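Local atomic coordinates of PCP domain (Thermobifida fusca, PDB entry 7KW3), a protein that serves as a carrier domain of a non-ribosomal peptide synthetase, probably holding the growing peptide or its amino acid building blocks on a phosphopantetheine arm. Residues 11-16 and 54-59; 18-23 and 30-35; 37-42 and 60-65. All coordinates share one frame; numbering follows the deposited sequence.

Contact 1: residues 11-16 and 54-59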
loop_
_atom_site.group_PDB
_atom_site.type_symbol
_atom_site.label_atom_id
_atom_site.label_comp_id
_atom_site.label_asym_id
_atom_site.label_seq_id
_atom_site.Cartn_x
_atom_site.Cartn_y
_atom_site.Cartn_z
ATOM N N ALA A 11 7.203 -1.502 -4.445
ATOM C CA ALA A 11 7.675 -2.686 -3.733
ATOM C C ALA A 11 7.411 -2.576 -2.243
ATOM O O ALA A 11 7.006 -3.555 -1.604
ATOM C CB ALA A 11 9.160 -2.908 -3.995
ATOM N N ALA A 12 7.622 -1.390 -1.675
ATOM C CA ALA A 12 7.343 -1.210 -0.260
ATOM C C ALA A 12 5.855 -1.392 0.028
ATOM O O ALA A 12 5.483 -2.075 0.992
ATOM C CB ALA A 12 7.833 0.161 0.196
ATOM N N LEU A 13 4.988 -0.827 -0.823
ATOM C CA LEU A 13 3.552 -0.912 -0.563
ATOM C C LEU A 13 3.023 -2.329 -0.784
ATOM O O LEU A 13 2.144 -2.784 -0.041
ATOM C CB LEU A 13 2.786 0.103 -1.422
ATOM C CG LEU A 13 2.915 1.571 -0.991
ATOM C CD1 LEU A 13 2.238 2.511 -1.964
ATOM C CD2 LEU A 13 2.363 1.761 0.397
ATOM N N CYS A 14 3.539 -3.043 -1.794
ATOM C CA CYS A 14 3.194 -4.454 -1.949
ATOM C C CYS A 14 3.464 -5.222 -0.663
ATOM O O CYS A 14 2.613 -5.976 -0.178
ATOM C CB CYS A 14 3.987 -5.093 -3.096
ATOM S SG CYS A 14 3.467 -4.658 -4.755
ATOM N N ALA A 15 4.661 -5.050 -0.105
ATOM C CA ALA A 15 5.019 -5.780 1.099
ATOM C C ALA A 15 4.101 -5.404 2.252
ATOM O O ALA A 15 3.664 -6.273 3.015
ATOM C CB ALA A 15 6.487 -5.520 1.451
ATOM N N VAL A 16 3.772 -4.112 2.372
ATOM C CA VAL A 16 2.934 -3.656 3.475
ATOM C C VAL A 16 1.490 -4.124 3.293
ATOM O O VAL A 16 0.836 -4.521 4.264
ATOM C CB VAL A 16 3.040 -2.125 3.622
ATOM C CG1 VAL A 16 1.994 -1.606 4.602
ATOM C CG2 VAL A 16 4.426 -1.742 4.111
ATOM N N TRP A 54 7.567 5.543 3.287
ATOM C CA TRP A 54 6.650 6.193 2.360
ATOM C C TRP A 54 5.468 6.803 3.105
ATOM O O TRP A 54 4.782 6.130 3.885
ATOM C CB TRP A 54 6.210 5.201 1.264
ATOM C CG TRP A 54 7.425 4.803 0.479
ATOM C CD1 TRP A 54 8.215 3.699 0.685
ATOM C CD2 TRP A 54 8.059 5.560 -0.563
ATOM N NE1 TRP A 54 9.273 3.707 -0.191
ATOM C CE2 TRP A 54 9.206 4.834 -0.967
ATOM C CE3 TRP A 54 7.757 6.768 -1.208
ATOM C CZ2 TRP A 54 10.063 5.284 -1.979
ATOM C CZ3 TRP A 54 8.608 7.217 -2.220
ATOM C CH2 TRP A 54 9.752 6.472 -2.594
ATOM N N GLU A 55 5.247 8.086 2.857
ATOM C CA GLU A 55 4.224 8.876 3.524
ATOM C C GLU A 55 2.961 8.877 2.675
ATOM O O GLU A 55 2.978 9.369 1.544
ATOM C CB GLU A 55 4.711 10.307 3.732
ATOM C CG GLU A 55 4.916 10.676 5.162
ATOM C CD GLU A 55 4.982 12.170 5.364
ATOM O OE1 GLU A 55 4.099 12.710 6.061
ATOM O OE2 GLU A 55 5.917 12.802 4.830
ATOM N N ILE A 56 1.874 8.337 3.223
ATOM C CA ILE A 56 0.561 8.405 2.599
ATOM C C ILE A 56 -0.463 8.762 3.665
ATOM O O ILE A 56 -0.197 8.689 4.867
ATOM C CB ILE A 56 0.154 7.086 1.914
ATOM C CG1 ILE A 56 0.322 5.922 2.886
ATOM C CG2 ILE A 56 0.954 6.882 0.634
ATOM C CD1 ILE A 56 -0.200 4.599 2.370
ATOM N N SER A 57 -1.649 9.148 3.204
ATOM C CA SER A 57 -2.799 9.367 4.069
ATOM C C SER A 57 -3.870 8.308 3.832
ATOM O O SER A 57 -3.914 7.641 2.790
ATOM C CB SER A 57 -3.409 10.747 3.835
ATOM O OG SER A 57 -4.104 10.758 2.594
ATOM N N ALA A 58 -4.765 8.186 4.818
ATOM C CA ALA A 58 -5.952 7.359 4.643
ATOM C C ALA A 58 -6.745 7.794 3.418
ATOM O O ALA A 58 -7.252 6.950 2.674
ATOM C CB ALA A 58 -6.830 7.421 5.900
ATOM N N ARG A 59 -6.880 9.111 3.200
ATOM C CA ARG A 59 -7.582 9.598 2.016
ATOM C C ARG A 59 -6.910 9.119 0.731
ATOM O O ARG A 59 -7.593 8.808 -0.252
ATOM C CB ARG A 59 -7.685 11.128 2.040
ATOM C CG ARG A 59 -8.925 11.611 2.768
ATOM C CD ARG A 59 -9.154 13.099 2.670
ATOM N NE ARG A 59 -10.298 13.463 3.495
ATOM C CZ ARG A 59 -10.234 13.701 4.802
ATOM N NH1 ARG A 59 -9.068 13.634 5.437
ATOM N NH2 ARG A 59 -11.336 14.019 5.474
#
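W54 lays one corner of its indole against the methyl of A12, on helix 8-21. The side chain of W54 starts with CB directed toward that helix. The first torsion (-63°) sets CG opposite the backbone carbonyl carbon, and the second (94°) sets the ring plane about perpendicular to the plane of CA, CB and CG. CG itself stays back from the methyl. The next atom along the five-membered ring makes the main contact: W54 CD1 is 3.6 Å from A12 CB. W54 NE1 follows at 3.8 Å from the same A12 CB. The methyl approaches the ring obliquely. Beyond NE1 the six-membered ring runs away from A12. W54 also touches A74, on the loop that follows helix 67-73.

Two residues further along, I56 and L13 meet branch to branch. L13 CD2 is 4.3 Å from I56 CD1, a looser touch than that at the tryptophan. L13 is buried; it also touches A49 of helix 39-51 and V67 and L70 of helix 67-73. I56 shares A49 and L70, and so belongs to the same apolar cluster.

This is packing of the first helix on the segment joining helices 39-51 and 58-63 in the helical carrier-protein fold. No hydrogen bond crosses between the two segments. The contact is small, 146 Å², and is nondirectional apolar packing, so neither pair fixes its partner's orientation by a bond.

Contact 2: residues 18-23 and 30-35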
loop_
_atom_site.group_PDB
_atom_site.type_symbol
_atom_site.label_atom_id
_atom_site.label_comp_id
_atom_site.label_asym_id
_atom_site.label_seq_id
_atom_site.Cartn_x
_atom_site.Cartn_y
_atom_site.Cartn_z
ATOM N N ALA A 18 0.608 -6.921 1.855
ATOM C CA ALA A 18 0.614 -8.334 2.208
ATOM C C ALA A 18 0.656 -8.511 3.718
ATOM O O ALA A 18 -0.067 -9.345 4.273
ATOM C CB ALA A 18 1.798 -9.037 1.542
ATOM N N GLU A 19 1.472 -7.706 4.401
ATOM C CA GLU A 19 1.576 -7.832 5.848
ATOM C C GLU A 19 0.280 -7.411 6.533
ATOM O O GLU A 19 -0.185 -8.081 7.461
ATOM C CB GLU A 19 2.752 -6.997 6.356
ATOM C CG GLU A 19 2.868 -6.951 7.878
ATOM C CD GLU A 19 3.556 -5.675 8.371
ATOM O OE1 GLU A 19 3.366 -5.318 9.555
ATOM O OE2 GLU A 19 4.282 -5.024 7.576
ATOM N N VAL A 20 -0.325 -6.313 6.076
ATOM C CA VAL A 20 -1.520 -5.787 6.730
ATOM C C VAL A 20 -2.721 -6.678 6.451
ATOM O O VAL A 20 -3.542 -6.927 7.339
ATOM C CB VAL A 20 -1.776 -4.333 6.278
ATOM C CG1 VAL A 20 -3.207 -3.926 6.529
ATOM C CG2 VAL A 20 -0.837 -3.387 6.994
ATOM N N LEU A 21 -2.852 -7.164 5.215
ATOM C CA LEU A 21 -3.979 -8.004 4.837
ATOM C C LEU A 21 -3.780 -9.469 5.208
ATOM O O LEU A 21 -4.706 -10.266 5.021
ATOM C CB LEU A 21 -4.250 -7.892 3.331
ATOM C CG LEU A 21 -4.691 -6.518 2.827
ATOM C CD1 LEU A 21 -4.511 -6.432 1.322
ATOM C CD2 LEU A 21 -6.138 -6.254 3.210
ATOM N N GLY A 22 -2.613 -9.841 5.735
ATOM C CA GLY A 22 -2.380 -11.228 6.104
ATOM C C GLY A 22 -2.125 -12.160 4.941
ATOM O O GLY A 22 -2.321 -13.366 5.073
ATOM N N LEU A 23 -1.689 -11.632 3.808
ATOM C CA LEU A 23 -1.425 -12.420 2.616
ATOM C C LEU A 23 0.070 -12.691 2.492
ATOM O O LEU A 23 0.900 -12.028 3.122
ATOM C CB LEU A 23 -1.954 -11.697 1.373
ATOM C CG LEU A 23 -3.465 -11.449 1.398
ATOM C CD1 LEU A 23 -3.916 -10.500 0.295
ATOM C CD2 LEU A 23 -4.228 -12.779 1.306
ATOM N N ALA A 30 -2.695 -4.805 -7.174
ATOM C CA ALA A 30 -3.691 -5.210 -6.193
ATOM C C ALA A 30 -4.490 -4.021 -5.675
ATOM O O ALA A 30 -3.947 -2.934 -5.439
ATOM C CB ALA A 30 -3.018 -5.919 -5.026
ATOM N N ASP A 31 -5.791 -4.249 -5.496
ATOM C CA ASP A 31 -6.721 -3.268 -4.952
ATOM C C ASP A 31 -6.899 -3.563 -3.470
ATOM O O ASP A 31 -7.350 -4.657 -3.106
ATOM C CB ASP A 31 -8.065 -3.337 -5.681
ATOM C CG ASP A 31 -9.049 -2.261 -5.220
ATOM O OD1 ASP A 31 -9.370 -2.202 -4.012
ATOM O OD2 ASP A 31 -9.507 -1.474 -6.080
ATOM N N PHE A 32 -6.572 -2.580 -2.625
ATOM C CA PHE A 32 -6.562 -2.808 -1.181
ATOM C C PHE A 32 -7.935 -3.246 -0.667
ATOM O O PHE A 32 -8.034 -4.176 0.144
ATOM C CB PHE A 32 -6.085 -1.544 -0.464
ATOM C CG PHE A 32 -5.836 -1.728 1.006
ATOM C CD1 PHE A 32 -4.762 -2.486 1.456
ATOM C CD2 PHE A 32 -6.658 -1.116 1.945
ATOM C CE1 PHE A 32 -4.519 -2.644 2.817
ATOM C CE2 PHE A 32 -6.415 -1.265 3.310
ATOM C CZ PHE A 32 -5.345 -2.034 3.746
ATOM N N PHE A 33 -9.007 -2.621 -1.155
ATOM C CA PHE A 33 -10.332 -2.980 -0.659
ATOM C C PHE A 33 -10.885 -4.230 -1.331
ATOM O O PHE A 33 -11.658 -4.966 -0.708
ATOM C CB PHE A 33 -11.277 -1.784 -0.806
ATOM C CG PHE A 33 -10.827 -0.609 -0.001
ATOM C CD1 PHE A 33 -11.071 -0.560 1.373
ATOM C CD2 PHE A 33 -10.067 0.391 -0.588
ATOM C CE1 PHE A 33 -10.609 0.500 2.136
ATOM C CE2 PHE A 33 -9.600 1.459 0.166
ATOM C CZ PHE A 33 -9.872 1.512 1.535
ATOM N N ALA A 34 -10.483 -4.516 -2.567
ATOM C CA ALA A 34 -10.876 -5.788 -3.162
ATOM C C ALA A 34 -10.278 -6.967 -2.404
ATOM O O ALA A 34 -10.844 -8.065 -2.426
ATOM C CB ALA A 34 -10.462 -5.833 -4.634
ATOM N N LEU A 35 -9.141 -6.762 -1.738
ATOM C CA LEU A 35 -8.444 -7.806 -0.996
ATOM C C LEU A 35 -8.848 -7.860 0.469
ATOM O O LEU A 35 -8.214 -8.577 1.250
ATOM C CB LEU A 35 -6.933 -7.598 -1.102
ATOM C CG LEU A 35 -6.397 -7.855 -2.499
ATOM C CD1 LEU A 35 -4.905 -7.660 -2.506
ATOM C CD2 LEU A 35 -6.767 -9.272 -2.902
HETATM O O HOH W 1 -7.562 -10.420 3.577
#
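L21 meets both F32 and L35, and these three residues bury most of the surface between the last turn of helix 8-21 and the loop 30-35. Both methyls of L21 touch both partners. L21 CD1 is closest to L35, 3.6 Å from L35 CB, the two side chains crossing at about a right angle. L21 CG is 3.9 Å from F32 CE1 and comes to the ring obliquely, and L21 CD2 lies against this same ring atom.

F32 is buried. Its first torsion (-171°) holds the ring opposite the backbone N and carries it in toward the helix. V20 CG1 meets the rim of this ring in its plane, 4.0 Å from F32 CZ. The ring also packs edge-to-face with Y17 and touches T42 and L45 of helix 39-51. L35 lies nearer the surface. L35 CD1 is 4.1 Å from L23 CD1, which extends the apolar strip past the helix end.

An alanine in place of L21 would take away both methyl branches, which would probably leave the F32 ring and L35 without their shared partner and open a gap between them.

The loop has its own brace. D31 OD1 accepts from A34 N at 2.9 Å, an Asx motif in which the donor meets the oxygen from above the carboxylate plane. A water donates to L21 O at 3.2 Å and to L35 O at 3.0 Å.

The contact folds the long loop between the first two main helices back onto helix 8-21. No direct hydrogen bond joins the segments. The loop is thus held to the helix by apolar packing, with the water as a polar bridge between two backbone carbonyls.

Contact 3: residues 37-42 and 60-65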
loop_
_atom_site.group_PDB
_atom_site.type_symbol
_atom_site.label_atom_id
_atom_site.label_comp_id
_atom_site.label_asym_id
_atom_site.label_seq_id
_atom_site.Cartn_x
_atom_site.Cartn_y
_atom_site.Cartn_z
ATOM N N GLY A 37 -9.584 -4.821 2.480
ATOM C CA GLY A 37 -9.288 -3.639 3.268
ATOM C C GLY A 37 -10.533 -3.014 3.875
ATOM O O GLY A 37 -11.652 -3.191 3.398
ATOM N N ASP A 38 -10.323 -2.278 4.963
ATOM C CA ASP A 38 -11.368 -1.492 5.620
ATOM C C ASP A 38 -10.680 -0.401 6.439
ATOM O O ASP A 38 -9.453 -0.264 6.399
ATOM C CB ASP A 38 -12.268 -2.388 6.481
ATOM C CG ASP A 38 -11.499 -3.088 7.609
ATOM O OD1 ASP A 38 -10.341 -2.703 7.908
ATOM O OD2 ASP A 38 -12.057 -4.038 8.195
ATOM N N SER A 39 -11.464 0.335 7.236
ATOM C CA SER A 39 -10.921 1.480 7.967
ATOM C C SER A 39 -9.804 1.075 8.920
ATOM O O SER A 39 -8.780 1.760 9.001
ATOM C CB SER A 39 -12.030 2.198 8.730
ATOM O OG SER A 39 -12.834 2.946 7.841
ATOM N N VAL A 40 -9.979 -0.032 9.650
ATOM C CA VAL A 40 -8.935 -0.500 10.556
ATOM C C VAL A 40 -7.664 -0.817 9.779
ATOM O O VAL A 40 -6.560 -0.389 10.139
ATOM C CB VAL A 40 -9.412 -1.733 11.346
ATOM C CG1 VAL A 40 -8.319 -2.183 12.283
ATOM C CG2 VAL A 40 -10.714 -1.448 12.111
ATOM N N LEU A 41 -7.800 -1.590 8.706
ATOM C CA LEU A 41 -6.612 -2.003 7.975
ATOM C C LEU A 41 -5.978 -0.836 7.230
ATOM O O LEU A 41 -4.760 -0.842 7.005
ATOM C CB LEU A 41 -6.963 -3.141 7.025
ATOM C CG LEU A 41 -7.470 -4.385 7.760
ATOM C CD1 LEU A 41 -7.818 -5.483 6.773
ATOM C CD2 LEU A 41 -6.434 -4.876 8.765
ATOM N N THR A 42 -6.779 0.167 6.853
ATOM C CA THR A 42 -6.233 1.364 6.218
ATOM C C THR A 42 -5.341 2.121 7.191
ATOM O O THR A 42 -4.223 2.526 6.846
ATOM C CB THR A 42 -7.370 2.266 5.720
ATOM O OG1 THR A 42 -8.095 1.608 4.679
ATOM C CG2 THR A 42 -6.830 3.580 5.174
ATOM N N HIS A 60 -5.577 9.049 0.716
ATOM C CA HIS A 60 -4.879 8.492 -0.442
ATOM C C HIS A 60 -5.308 7.054 -0.704
ATOM O O HIS A 60 -5.551 6.665 -1.856
ATOM C CB HIS A 60 -3.362 8.559 -0.234
ATOM C CG HIS A 60 -2.811 9.948 -0.243
ATOM N ND1 HIS A 60 -1.684 10.304 0.464
ATOM C CD2 HIS A 60 -3.227 11.069 -0.882
ATOM C CE1 HIS A 60 -1.426 11.584 0.260
ATOM N NE2 HIS A 60 -2.348 12.072 -0.552
ATOM N N VAL A 61 -5.410 6.247 0.353
ATOM C CA VAL A 61 -5.774 4.846 0.180
ATOM C C VAL A 61 -7.187 4.721 -0.377
ATOM O O VAL A 61 -7.428 3.967 -1.329
ATOM C CB VAL A 61 -5.616 4.095 1.511
ATOM C CG1 VAL A 61 -6.130 2.656 1.385
ATOM C CG2 VAL A 61 -4.148 4.144 1.954
ATOM N N PHE A 62 -8.140 5.474 0.185
ATOM C CA PHE A 62 -9.513 5.368 -0.295
ATOM C C PHE A 62 -9.637 5.864 -1.729
ATOM O O PHE A 62 -10.395 5.294 -2.521
ATOM C CB PHE A 62 -10.461 6.119 0.647
ATOM C CG PHE A 62 -10.768 5.360 1.918
ATOM C CD1 PHE A 62 -11.833 4.463 1.975
ATOM C CD2 PHE A 62 -9.982 5.522 3.044
ATOM C CE1 PHE A 62 -12.113 3.753 3.141
ATOM C CE2 PHE A 62 -10.247 4.826 4.201
ATOM C CZ PHE A 62 -11.318 3.933 4.253
ATOM N N ARG A 63 -8.869 6.886 -2.094
ATOM C CA ARG A 63 -8.951 7.429 -3.444
ATOM C C ARG A 63 -8.105 6.631 -4.447
ATOM O O ARG A 63 -8.461 6.562 -5.625
ATOM C CB ARG A 63 -8.549 8.912 -3.405
ATOM C CG ARG A 63 -8.196 9.524 -4.736
ATOM C CD ARG A 63 -9.325 10.325 -5.367
ATOM N NE ARG A 63 -9.040 10.530 -6.788
ATOM C CZ ARG A 63 -9.736 11.320 -7.598
ATOM N NH1 ARG A 63 -10.777 12.006 -7.136
ATOM N NH2 ARG A 63 -9.382 11.424 -8.874
ATOM N N HIS A 64 -7.017 5.992 -4.012
ATOM C CA HIS A 64 -6.121 5.255 -4.911
ATOM C C HIS A 64 -5.804 3.890 -4.319
ATOM O O HIS A 64 -4.680 3.647 -3.872
ATOM C CB HIS A 64 -4.825 6.025 -5.159
ATOM C CG HIS A 64 -5.042 7.434 -5.603
ATOM N ND1 HIS A 64 -5.593 7.751 -6.827
ATOM C CD2 HIS A 64 -4.783 8.612 -4.988
ATOM C CE1 HIS A 64 -5.664 9.064 -6.947
ATOM N NE2 HIS A 64 -5.172 9.610 -5.849
ATOM N N PRO A 65 -6.774 2.978 -4.292
ATOM C CA PRO A 65 -6.555 1.708 -3.575
ATOM C C PRO A 65 -5.622 0.735 -4.291
ATOM O O PRO A 65 -5.171 -0.231 -3.658
ATOM C CB PRO A 65 -7.970 1.133 -3.428
ATOM C CG PRO A 65 -8.762 1.775 -4.536
ATOM C CD PRO A 65 -8.162 3.137 -4.763
#
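T42 presses its methyl into the angle between V61 and F62, side chains of the short helix 58-63. T42 and V61 slide past each other in opposite directions, with T42 CG2 3.9 Å from V61 CB. T42 and F62 meet at a slant: T42 CG2 is 3.8 Å from F62 CE2. The F62 ring continues toward the start of helix 39-51. There S39 OG lies at its edge, near the ring plane, 4.0 Å from F62 CZ.

The hydroxyl of T42 bonds back to its own helix while its flank still touches the ring, T42 OG1 lying 3.9 Å from F62 CE2. OG1 stands opposite the carbonyl carbon of T42 (chi1 -65°), which lets T42 OG1 donate to D38 O at 2.9 Å. The donor sits well above the carbonyl plane. T42 N donates a hydrogen bond to the same D38 O, at 2.7 Å, so two bonds grip this oxygen. D38 is also the N-cap. Its side chain folds back so that D38 OD1 accepts from L41 N at 2.9 Å, in a nearly straight bond (171°). These bonds fix the first turn of the helix.

S39 is the serine of the G-G-D-S sequence that bears the phosphopantetheine arm in carrier domains, so it is probably the attachment point here. It is exposed, and F62 flanks it on the contact side.

The N-terminal turn of helix 39-51 is therefore packed against helix 58-63. L41 touches V20 and L21 of helix 8-21. F33 of the preceding loop packs its ring with F62 and touches T42. Beyond the contact, H60 rests on L70 and V73 of helix 67-73, and P65 O accepts from Y17 OH of helix 8-21.

How the contacts relate
From the N terminus, helix 8-21 enters first and serves both contact 1 and contact 2. Contact 2 closes a short loop, bringing 30-35 back onto the end of that helix. It lies nested inside the longer loop closed by contact 1, which returns at 54-59. Contact 3 closes the loop through helix 39-51 and strand 54-55, bringing helix 58-63 back onto the start of helix 39-51. It follows contact 2 and crosses contact 1. Contacts 1 and 3 share helix 58-63 and touch where A58 meets T42. Probable backbone bonds from F32 to G37 and P65 join contacts 2 and 3. Together they tie three helices, strand 54-55 and the long loop into one small bundle.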